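Local coordinates for protein condensin complex subunit 3 (Schizosaccharomyces pombe, PDB 5OQR) that serves as a regulatory HEAT-repeat subunit of condensin, the complex required to convert interphase chromatin into mitotic-like condensed chromosomes, at residues 596-599 / 600-603; 628-631 / 632-636; 641-644 / 645-649. All coordinates share one frame; numbering follows the deposited sequence.

Three local contacts, none reaching beyond five residues along the chain, follow one another in series through the C-terminal part of this all-helical HEAT-repeat protein. Contact 1 turns the chain from helix 580-597 into helix 601-613, contact 2 lies in the last turns of helix 621-635, and contact 3 in the first turns of helix 639-661. Their centres sit about 12 to 14 Å apart, close enough to touch: Tyr634 of contact 2 reaches Asp601 of contact 1 and, through its backbone carbonyl, Asn641 of contact 3. Short-range order within each helix or turn thus lines up the groups by which successive helices of the solenoid are joined.

Contact 1: residues 596-599 / 600-603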
loop_
_atom_site.group_PDB
_atom_site.type_symbol
_atom_site.label_atom_id
_atom_site.label_comp_id
_atom_site.label_asym_id
_atom_site.label_seq_id
_atom_site.Cartn_x
_atom_site.Cartn_y
_atom_site.Cartn_z
ATOM N N ILE A 596 -9.111 4.384 -21.227
ATOM C CA ILE A 596 -10.490 4.670 -21.606
ATOM C C ILE A 596 -10.618 4.809 -23.116
ATOM O O ILE A 596 -11.537 4.254 -23.729
ATOM C CB ILE A 596 -10.991 5.940 -20.887
ATOM C CG1 ILE A 596 -10.888 5.783 -19.367
ATOM C CG2 ILE A 596 -12.433 6.238 -21.274
ATOM C CD1 ILE A 596 -11.078 7.076 -18.618
ATOM N N LEU A 597 -9.703 5.553 -23.737
ATOM C CA LEU A 597 -9.844 5.957 -25.128
ATOM C C LEU A 597 -8.862 5.290 -26.082
ATOM O O LEU A 597 -9.097 5.323 -27.292
ATOM C CB LEU A 597 -9.672 7.479 -25.247
ATOM C CG LEU A 597 -10.928 8.345 -25.370
ATOM C CD1 LEU A 597 -11.994 7.962 -24.362
ATOM C CD2 LEU A 597 -10.558 9.809 -25.211
ATOM N N HIS A 598 -7.786 4.688 -25.582
ATOM C CA HIS A 598 -6.656 4.298 -26.421
ATOM C C HIS A 598 -6.190 5.498 -27.241
ATOM O O HIS A 598 -6.219 5.509 -28.471
ATOM C CB HIS A 598 -7.007 3.112 -27.326
ATOM C CG HIS A 598 -7.027 1.796 -26.615
ATOM N ND1 HIS A 598 -5.954 1.325 -25.890
ATOM C CD2 HIS A 598 -7.985 0.845 -26.527
ATOM C CE1 HIS A 598 -6.253 0.145 -25.379
ATOM N NE2 HIS A 598 -7.480 -0.170 -25.750
ATOM N N TYR A 599 -5.763 6.529 -26.516
ATOM C CA TYR A 599 -5.428 7.826 -27.099
ATOM C C TYR A 599 -3.936 7.853 -27.397
ATOM O O TYR A 599 -3.121 8.271 -26.574
ATOM C CB TYR A 599 -5.839 8.946 -26.152
ATOM C CG TYR A 599 -5.529 10.342 -26.643
ATOM C CD1 TYR A 599 -6.328 10.957 -27.594
ATOM C CD2 TYR A 599 -4.448 11.051 -26.142
ATOM C CE1 TYR A 599 -6.053 12.231 -28.042
ATOM C CE2 TYR A 599 -4.164 12.326 -26.583
ATOM C CZ TYR A 599 -4.972 12.912 -27.533
ATOM O OH TYR A 599 -4.697 14.185 -27.978
ATOM N N ARG A 600 -3.575 7.397 -28.597
ATOM C CA ARG A 600 -2.194 7.445 -29.073
ATOM C C ARG A 600 -1.260 6.692 -28.129
ATOM O O ARG A 600 -0.195 7.183 -27.751
ATOM C CB ARG A 600 -1.737 8.894 -29.245
ATOM C CG ARG A 600 -2.834 9.845 -29.692
ATOM C CD ARG A 600 -2.291 11.236 -29.948
ATOM N NE ARG A 600 -1.554 11.313 -31.206
ATOM C CZ ARG A 600 -0.828 12.357 -31.588
ATOM N NH1 ARG A 600 -0.199 12.333 -32.753
ATOM N NH2 ARG A 600 -0.723 13.423 -30.809
ATOM N N ASP A 601 -1.674 5.482 -27.745
ATOM C CA ASP A 601 -0.914 4.699 -26.774
ATOM C C ASP A 601 0.563 4.665 -27.137
ATOM O O ASP A 601 1.425 4.986 -26.316
ATOM C CB ASP A 601 -1.461 3.273 -26.695
ATOM C CG ASP A 601 -2.966 3.227 -26.602
ATOM O OD1 ASP A 601 -3.622 4.078 -27.232
ATOM O OD2 ASP A 601 -3.494 2.337 -25.906
ATOM N N GLU A 602 0.861 4.281 -28.379
ATOM C CA GLU A 602 2.244 4.154 -28.829
ATOM C C GLU A 602 3.049 5.406 -28.512
ATOM O O GLU A 602 4.199 5.322 -28.065
ATOM C CB GLU A 602 2.285 3.875 -30.334
ATOM C CG GLU A 602 1.224 2.897 -30.844
ATOM C CD GLU A 602 -0.101 3.571 -31.178
ATOM O OE1 GLU A 602 -0.101 4.787 -31.466
ATOM O OE2 GLU A 602 -1.145 2.886 -31.133
ATOM N N LEU A 603 2.457 6.579 -28.735
ATOM C CA LEU A 603 3.195 7.830 -28.588
ATOM C C LEU A 603 3.476 8.143 -27.123
ATOM O O LEU A 603 4.540 8.680 -26.794
ATOM C CB LEU A 603 2.413 8.967 -29.245
ATOM C CG LEU A 603 3.106 10.330 -29.285
ATOM C CD1 LEU A 603 4.295 10.309 -30.229
ATOM C CD2 LEU A 603 2.121 11.423 -29.678
#
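The imidazole of His598 meets the carboxylate of Asp601 at its edge, whereas the ring of Tyr599 receives the chain of Arg600 over one face. In the first pair the ring and carboxylate planes are only 24° apart, and ND1 of His598 gives a nearly straight hydrogen bond of 2.7 Å to OD2 of Asp601, which accepts through its syn lone pair. In the second, CG of Arg600 stands 4.0 Å from the centroid of the Tyr599 ring, almost on the ring normal, a CH-pi contact. Beyond the CG and CD that lie on this ring the arginine chain bends; CD2 of Leu603 covers one face of its guanidinium, while NH2 bonds to Ser567. The turn joins two consecutive helices: His598 leaves helix 580-597 with positive phi, and Arg600 takes the N-cap position of helix 601-613. A weak bond of 3.3 Å from Arg600 N to His598 O spans it. OD2 of Asp601 also binds the hydroxyl of Tyr634, and Arg644 forms a weak, long ion pair with it. With an alanine at Asp601, His598 ND1 and the Tyr634 hydroxyl would probably both lose their mate, leaving the imidazole freer to turn. The nearby arginine, together with the bonds from His598 ND1 and the Tyr634 hydroxyl, would be expected to favour a negatively charged carboxylate, a polar link from the turn to helix 621-635 and, more weakly, to helix 639-661.

Contact 2: residues 628-631 / 632-636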
loop_
_atom_site.group_PDB
_atom_site.type_symbol
_atom_site.label_atom_id
_atom_site.label_comp_id
_atom_site.label_asym_id
_atom_site.label_seq_id
_atom_site.Cartn_x
_atom_site.Cartn_y
_atom_site.Cartn_z
ATOM N N GLY A 628 2.001 3.250 -10.865
ATOM C CA GLY A 628 2.093 1.959 -10.211
ATOM C C GLY A 628 0.819 1.153 -10.346
ATOM O O GLY A 628 0.852 -0.079 -10.319
ATOM N N TYR A 629 -0.316 1.833 -10.496
ATOM C CA TYR A 629 -1.597 1.169 -10.693
ATOM C C TYR A 629 -1.960 1.029 -12.164
ATOM O O TYR A 629 -2.630 0.062 -12.541
ATOM C CB TYR A 629 -2.706 1.940 -9.968
ATOM C CG TYR A 629 -4.096 1.445 -10.292
ATOM C CD1 TYR A 629 -4.906 2.127 -11.188
ATOM C CD2 TYR A 629 -4.590 0.286 -9.718
ATOM C CE1 TYR A 629 -6.170 1.672 -11.496
ATOM C CE2 TYR A 629 -5.852 -0.178 -10.018
ATOM C CZ TYR A 629 -6.638 0.518 -10.907
ATOM O OH TYR A 629 -7.899 0.053 -11.206
ATOM N N PHE A 630 -1.522 1.967 -13.005
ATOM C CA PHE A 630 -1.937 1.970 -14.403
ATOM C C PHE A 630 -1.266 0.852 -15.192
ATOM O O PHE A 630 -1.935 0.096 -15.906
ATOM C CB PHE A 630 -1.630 3.332 -15.027
ATOM C CG PHE A 630 -1.394 3.282 -16.508
ATOM C CD1 PHE A 630 -0.110 3.159 -17.012
ATOM C CD2 PHE A 630 -2.451 3.362 -17.396
ATOM C CE1 PHE A 630 0.114 3.110 -18.370
ATOM C CE2 PHE A 630 -2.233 3.317 -18.757
ATOM C CZ PHE A 630 -0.949 3.189 -19.244
ATOM N N PHE A 631 0.059 0.734 -15.086
ATOM C CA PHE A 631 0.779 -0.222 -15.926
ATOM C C PHE A 631 0.243 -1.640 -15.787
ATOM O O PHE A 631 -0.014 -2.283 -16.818
ATOM C CB PHE A 631 2.280 -0.156 -15.620
ATOM C CG PHE A 631 2.975 1.027 -16.237
ATOM C CD1 PHE A 631 2.955 1.221 -17.606
ATOM C CD2 PHE A 631 3.654 1.937 -15.451
ATOM C CE1 PHE A 631 3.588 2.305 -18.177
ATOM C CE2 PHE A 631 4.291 3.025 -16.016
ATOM C CZ PHE A 631 4.258 3.206 -17.383
ATOM N N PRO A 632 0.040 -2.186 -14.588
ATOM C CA PRO A 632 -0.562 -3.527 -14.511
ATOM C C PRO A 632 -1.959 -3.590 -15.104
ATOM O O PRO A 632 -2.300 -4.569 -15.776
ATOM C CB PRO A 632 -0.568 -3.820 -13.003
ATOM C CG PRO A 632 0.446 -2.911 -12.427
ATOM C CD PRO A 632 0.418 -1.678 -13.260
ATOM N N VAL A 633 -2.781 -2.567 -14.867
ATOM C CA VAL A 633 -4.145 -2.561 -15.391
ATOM C C VAL A 633 -4.125 -2.518 -16.912
ATOM O O VAL A 633 -4.870 -3.240 -17.585
ATOM C CB VAL A 633 -4.933 -1.376 -14.801
ATOM C CG1 VAL A 633 -6.203 -1.089 -15.603
ATOM C CG2 VAL A 633 -5.285 -1.656 -13.359
ATOM N N TYR A 634 -3.279 -1.657 -17.474
ATOM C CA TYR A 634 -3.207 -1.517 -18.924
ATOM C C TYR A 634 -2.565 -2.744 -19.558
ATOM O O TYR A 634 -3.102 -3.316 -20.513
ATOM C CB TYR A 634 -2.427 -0.249 -19.268
ATOM C CG TYR A 634 -2.271 0.030 -20.743
ATOM C CD1 TYR A 634 -1.116 -0.336 -21.418
ATOM C CD2 TYR A 634 -3.268 0.677 -21.458
ATOM C CE1 TYR A 634 -0.960 -0.075 -22.762
ATOM C CE2 TYR A 634 -3.121 0.943 -22.804
ATOM C CZ TYR A 634 -1.965 0.564 -23.451
ATOM O OH TYR A 634 -1.813 0.827 -24.790
ATOM N N ALA A 635 -1.423 -3.178 -19.023
ATOM C CA ALA A 635 -0.684 -4.281 -19.629
ATOM C C ALA A 635 -1.467 -5.584 -19.550
ATOM O O ALA A 635 -1.594 -6.305 -20.545
ATOM C CB ALA A 635 0.676 -4.433 -18.949
ATOM N N PHE A 636 -1.995 -5.907 -18.373
ATOM C CA PHE A 636 -2.631 -7.199 -18.155
ATOM C C PHE A 636 -4.092 -7.231 -18.582
ATOM O O PHE A 636 -4.740 -8.271 -18.430
ATOM C CB PHE A 636 -2.513 -7.586 -16.681
ATOM C CG PHE A 636 -1.096 -7.660 -16.192
ATOM C CD1 PHE A 636 -0.096 -8.170 -17.002
ATOM C CD2 PHE A 636 -0.762 -7.214 -14.928
ATOM C CE1 PHE A 636 1.208 -8.239 -16.559
ATOM C CE2 PHE A 636 0.543 -7.280 -14.477
ATOM C CZ PHE A 636 1.529 -7.793 -15.295
#
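CG2 of Val633 sits over one face of the Tyr629 ring, and CB of Tyr634 over one face of the Phe630 ring; these two i to i+4 pairs carry the side-chain contact. The methyl lies 3.5 Å from CZ of Tyr629, nearer the phenol end than the middle of the ring, with the valine crossing the tyrosine at a slant. By contrast, Phe630 and Tyr634 run alongside one another and point the same way. CB of Tyr634 is 3.6 Å from CE2 of Phe630, but the two rings, with planes 24° apart, are slid past each other until they barely overlap, their centroids 5.2 Å apart. Both aromatic side chains have CG anti to the backbone N (chi1 153° in Phe630, 180° in Tyr634), which sends them out in company from successive turns.

Behind the side chains runs an alpha-helix with a proline kink, near the C-terminal end of helix 621-635 in the HEAT-type solenoid. Pro632 has no N-H to offer the preceding turn, and its CD instead rests 3.4 Å from the carbonyl O of Gly628. Clear i to i-4 bonding resumes at Tyr634, whose N bonds to Phe630 O at 2.7 Å, with the donor nearly in line with the C=O, and Ala635 N bonds to Phe631 O at 2.8 Å.

Farther out, helix 580-597 packs on Phe630 through Ala591, Leu594 and Val595. Phe631 stacks on Trp682 and meets the ring of Tyr612 at a steep angle. The hydroxyl of Tyr634 bonds to Asp601, and Leu594 and Leu605 pack against the same tyrosine.

Contact 3: residues 641-644 / 645-649; sequences NQWR and IATIF
With chi1 at -64°, Thr647 places OG1 beside its own backbone N and turns it back on the preceding helical turn, where it bonds to Trp643 O at 2.9 Å. Trp643 has CG opposite its backbone N (chi1 -170°), which brings CD1 to within 3.6 Å of the Thr647 hydroxyl oxygen; the two side chains meet at a slant. The hydroxyl approaches from above the carbonyl plane, 39° out of it, rather than along a lone pair. Trp643 O also accepts a weak bond from Thr647 N, so a single carbonyl is gripped by both the amide and the hydroxyl of one residue.

A threonine hydroxyl folded back onto the i-4 carbonyl is a familiar feature of alpha-helices, and here it belongs to the first turns of helix 639-661 in the HEAT-type solenoid. The backbone bonds beside it include Ala646 N to Gln642 O at 3.1 Å and a longer one of 3.3 Å from Ile645 N to Asn641 O; Ile645 N also makes a weak bond to Gln642 O. Ile645 lays CG1 against that same Asn641 carbonyl oxygen, also at 3.3 Å, while CG1 of Ile648 comes to 3.5 Å from Arg644 O.

Around this pair, Trp643 stacks on His709 of helix 706-717, and Thr647 touches the same histidine. Ile645 and Ile648 face helix 601-613 through Leu605 and Ile609, respectively. The amide nitrogen ND2 of Asn641 is taken up by Tyr634 O, and NE2 of Gln642 by the carbonyls of Trp682 and Asp684.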
loop_
_atom_site.group_PDB
_atom_site.type_symbol
_atom_site.label_atom_id
_atom_site.label_comp_id
_atom_site.label_asym_id
_atom_site.label_seq_id
_atom_site.Cartn_x
_atom_site.Cartn_y
_atom_site.Cartn_z
ATOM N N ASN A 641 -2.359 -4.669 -25.521
ATOM C CA ASN A 641 -1.620 -3.699 -24.722
ATOM C C ASN A 641 -0.206 -4.184 -24.443
ATOM O O ASN A 641 0.741 -3.390 -24.451
ATOM C CB ASN A 641 -2.356 -3.420 -23.413
ATOM C CG ASN A 641 -3.622 -2.619 -23.615
ATOM O OD1 ASN A 641 -3.831 -2.025 -24.671
ATOM N ND2 ASN A 641 -4.471 -2.590 -22.599
ATOM N N GLN A 642 -0.043 -5.483 -24.191
ATOM C CA GLN A 642 1.296 -6.034 -24.018
ATOM C C GLN A 642 2.112 -5.885 -25.294
ATOM O O GLN A 642 3.317 -5.622 -25.242
ATOM C CB GLN A 642 1.211 -7.501 -23.600
ATOM C CG GLN A 642 0.489 -7.716 -22.284
ATOM C CD GLN A 642 0.599 -9.139 -21.776
ATOM O OE1 GLN A 642 0.147 -10.078 -22.423
ATOM N NE2 GLN A 642 1.204 -9.303 -20.608
ATOM N N TRP A 643 1.463 -6.032 -26.451
ATOM C CA TRP A 643 2.163 -5.880 -27.721
ATOM C C TRP A 643 2.696 -4.464 -27.888
ATOM O O TRP A 643 3.837 -4.269 -28.322
ATOM C CB TRP A 643 1.227 -6.243 -28.872
ATOM C CG TRP A 643 1.901 -6.352 -30.204
ATOM C CD1 TRP A 643 2.174 -5.337 -31.069
ATOM C CD2 TRP A 643 2.377 -7.549 -30.829
ATOM N NE1 TRP A 643 2.793 -5.823 -32.191
ATOM C CE2 TRP A 643 2.929 -7.180 -32.069
ATOM C CE3 TRP A 643 2.392 -8.896 -30.460
ATOM C CZ2 TRP A 643 3.492 -8.109 -32.941
ATOM C CZ3 TRP A 643 2.950 -9.813 -31.324
ATOM C CH2 TRP A 643 3.490 -9.417 -32.551
ATOM N N ARG A 644 1.884 -3.462 -27.548
ATOM C CA ARG A 644 2.324 -2.075 -27.667
ATOM C C ARG A 644 3.530 -1.791 -26.783
ATOM O O ARG A 644 4.372 -0.958 -27.135
ATOM C CB ARG A 644 1.180 -1.129 -27.302
ATOM C CG ARG A 644 -0.033 -1.227 -28.203
ATOM C CD ARG A 644 -1.091 -0.219 -27.797
ATOM N NE ARG A 644 -2.313 -0.342 -28.588
ATOM C CZ ARG A 644 -3.416 -0.973 -28.196
ATOM N NH1 ARG A 644 -3.481 -1.554 -27.006
ATOM N NH2 ARG A 644 -4.469 -1.021 -28.999
ATOM N N ILE A 645 3.629 -2.461 -25.635
ATOM C CA ILE A 645 4.745 -2.215 -24.728
ATOM C C ILE A 645 6.020 -2.843 -25.276
ATOM O O ILE A 645 7.104 -2.257 -25.185
ATOM C CB ILE A 645 4.407 -2.737 -23.319
ATOM C CG1 ILE A 645 3.177 -2.006 -22.772
ATOM C CG2 ILE A 645 5.594 -2.552 -22.373
ATOM C CD1 ILE A 645 2.608 -2.605 -21.507
ATOM N N ALA A 646 5.914 -4.038 -25.858
ATOM C CA ALA A 646 7.074 -4.662 -26.482
ATOM C C ALA A 646 7.545 -3.873 -27.696
ATOM O O ALA A 646 8.728 -3.927 -28.048
ATOM C CB ALA A 646 6.745 -6.101 -26.875
ATOM N N THR A 647 6.645 -3.127 -28.337
ATOM C CA THR A 647 7.005 -2.384 -29.539
ATOM C C THR A 647 7.891 -1.183 -29.226
ATOM O O THR A 647 8.660 -0.744 -30.088
ATOM C CB THR A 647 5.736 -1.938 -30.263
ATOM O OG1 THR A 647 5.015 -3.095 -30.702
ATOM C CG2 THR A 647 6.060 -1.061 -31.468
ATOM N N ILE A 648 7.792 -0.632 -28.019
ATOM C CA ILE A 648 8.632 0.480 -27.589
ATOM C C ILE A 648 9.560 0.086 -26.459
ATOM O O ILE A 648 10.392 0.901 -26.035
ATOM C CB ILE A 648 7.786 1.709 -27.194
ATOM C CG1 ILE A 648 6.757 1.364 -26.110
ATOM C CG2 ILE A 648 7.083 2.280 -28.411
ATOM C CD1 ILE A 648 7.260 1.540 -24.700
ATOM N N PHE A 649 9.440 -1.142 -25.956
ATOM C CA PHE A 649 10.325 -1.687 -24.935
ATOM C C PHE A 649 11.777 -1.255 -25.117
ATOM O O PHE A 649 12.357 -0.590 -24.252
ATOM C CB PHE A 649 10.206 -3.214 -24.973
ATOM C CG PHE A 649 10.953 -3.922 -23.882
ATOM C CD1 PHE A 649 12.329 -4.060 -23.935
ATOM C CD2 PHE A 649 10.272 -4.479 -22.818
ATOM C CE1 PHE A 649 13.007 -4.719 -22.936
ATOM C CE2 PHE A 649 10.945 -5.140 -21.820
ATOM C CZ PHE A 649 12.314 -5.261 -21.876
#